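Local coordinates for dual function macrocyclase-peptidase POPB (Galerina marginata, PDB 5N4B), which cleaves peptides after prolyl residues and joins peptide ends into macrocycles during biosynthesis of the amanitin toxins, as a serine peptidase of the prolyl oligopeptidase family, at residues V131-P135 with N136-A140. The protein carries 1 engineered substitution. Numbering follows the deposited sequence.
Sequences VFFDP and NVLAA
Asp134 and Asn136 meet through a single carboxylate oxygen. Asn136 ND2 donates to Asp134 OD1 at 2.8 Å on its syn lone pair, and Asn136 N reaches the same OD1 at 2.9 Å from above the carboxylate plane. Carboxylate and side-chain amide stand 81° apart. A chi1 of -177° sets Asp134 CG beside the carbonyl carbon, which puts OD1 by Asn136 N, closing an Asx turn at the start of the 3-10 turn. Two successive backbone bonds build that turn: Val137 N to Asp134 O at 3.1 Å, nearly straight at 166°, and Leu138 N to Pro135 O, also 3.1 Å. Against this tight polar part the methyl contacts are looser: Leu138 CD1 sits 4.1 Å from Pro135 CB, CD2 meets Phe133 CZ obliquely at the same distance, and Asp134 OD2 approaches Val137 CG1 at 4.0 Å. Phe133 and Pro135 are buried, both touching Met146 of strand 144-151; Asp134, Asn136, Val137 and Leu138 are partly exposed. The turn leads from one four-stranded propeller blade, ending at strand 129-133, toward the next. Two N-H donors converging on OD1 probably favour an ionised carboxylate, and ND2, bonded also to Gln107 O, has two acceptors that together probably fix the amide's rotation.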
loop_
_atom_site.group_PDB
_atom_site.type_symbol
_atom_site.label_atom_id
_atom_site.label_comp_id
_atom_site.label_asym_id
_atom_site.label_seq_id
_atom_site.Cartn_x
_atom_site.Cartn_y
_atom_site.Cartn_z
ATOM N N VAL A 131 13.853 -0.343 24.878
ATOM C CA VAL A 131 14.130 -0.078 23.474
ATOM C C VAL A 131 15.175 -1.052 22.984
ATOM O O VAL A 131 16.236 -1.214 23.599
ATOM C CB VAL A 131 14.588 1.377 23.278
ATOM C CG1 VAL A 131 15.080 1.619 21.863
ATOM C CG2 VAL A 131 13.496 2.362 23.679
ATOM N N PHE A 132 14.916 -1.659 21.824
ATOM C CA PHE A 132 15.911 -2.388 21.056
ATOM C C PHE A 132 16.378 -1.592 19.846
ATOM O O PHE A 132 17.589 -1.463 19.613
ATOM C CB PHE A 132 15.436 -3.808 20.623
ATOM C CG PHE A 132 16.277 -4.393 19.574
ATOM C CD1 PHE A 132 17.619 -4.589 19.794
ATOM C CD2 PHE A 132 15.799 -4.656 18.299
ATOM C CE1 PHE A 132 18.430 -5.017 18.802
ATOM C CE2 PHE A 132 16.597 -5.087 17.324
ATOM C CZ PHE A 132 17.912 -5.298 17.540
ATOM N N PHE A 133 15.461 -1.020 19.076
ATOM C CA PHE A 133 15.859 -0.353 17.841
ATOM C C PHE A 133 14.941 0.825 17.614
ATOM O O PHE A 133 13.735 0.649 17.344
ATOM C CB PHE A 133 15.832 -1.315 16.641
ATOM C CG PHE A 133 16.340 -0.715 15.372
ATOM C CD1 PHE A 133 17.703 -0.692 15.119
ATOM C CD2 PHE A 133 15.498 -0.148 14.449
ATOM C CE1 PHE A 133 18.225 -0.146 13.960
ATOM C CE2 PHE A 133 16.063 0.412 13.264
ATOM C CZ PHE A 133 17.422 0.415 13.084
ATOM N N ASP A 134 15.498 2.027 17.733
ATOM C CA ASP A 134 14.759 3.280 17.553
ATOM C C ASP A 134 15.141 3.878 16.204
ATOM O O ASP A 134 16.211 4.497 16.079
ATOM C CB ASP A 134 15.062 4.258 18.684
ATOM C CG ASP A 134 14.277 5.542 18.576
ATOM O OD1 ASP A 134 13.646 5.745 17.522
ATOM O OD2 ASP A 134 14.298 6.342 19.543
ATOM N N PRO A 135 14.340 3.707 15.157
ATOM C CA PRO A 135 14.769 4.218 13.851
ATOM C C PRO A 135 14.881 5.726 13.820
ATOM O O PRO A 135 15.510 6.274 12.891
ATOM C CB PRO A 135 13.687 3.710 12.898
ATOM C CG PRO A 135 12.731 3.006 13.627
ATOM C CD PRO A 135 13.032 3.058 15.099
ATOM N N ASN A 136 14.286 6.438 14.777
ATOM C CA ASN A 136 14.381 7.876 14.745
ATOM C C ASN A 136 15.810 8.333 14.967
ATOM O O ASN A 136 16.101 9.507 14.706
ATOM C CB ASN A 136 13.452 8.488 15.797
ATOM C CG ASN A 136 11.997 8.115 15.590
ATOM O OD1 ASN A 136 11.316 8.664 14.719
ATOM N ND2 ASN A 136 11.505 7.203 16.383
ATOM N N VAL A 137 16.686 7.501 15.515
ATOM C CA VAL A 137 18.061 7.949 15.709
ATOM C C VAL A 137 18.993 7.560 14.571
ATOM O O VAL A 137 20.201 7.786 14.660
ATOM C CB VAL A 137 18.618 7.527 17.066
ATOM C CG1 VAL A 137 17.706 7.978 18.187
ATOM C CG2 VAL A 137 18.828 6.083 17.133
ATOM N N LEU A 138 18.450 6.976 13.495
ATOM C CA LEU A 138 19.304 6.657 12.350
ATOM C C LEU A 138 19.983 7.917 11.804
ATOM O O LEU A 138 21.110 7.851 11.321
ATOM C CB LEU A 138 18.487 5.929 11.275
ATOM C CG LEU A 138 18.192 4.467 11.610
ATOM C CD1 LEU A 138 17.081 4.000 10.702
ATOM C CD2 LEU A 138 19.413 3.584 11.506
ATOM N N ALA A 139 19.290 9.042 11.837
ATOM C CA ALA A 139 19.872 10.360 11.575
ATOM C C ALA A 139 19.283 11.355 12.565
ATOM O O ALA A 139 18.060 11.440 12.707
ATOM C CB ALA A 139 19.626 10.811 10.120
ATOM N N ALA A 140 20.156 12.170 13.168
ATOM C CA ALA A 140 19.725 13.197 14.114
ATOM C C ALA A 140 18.722 14.165 13.507
ATOM O O ALA A 140 17.875 14.708 14.230
ATOM C CB ALA A 140 20.930 13.986 14.620
#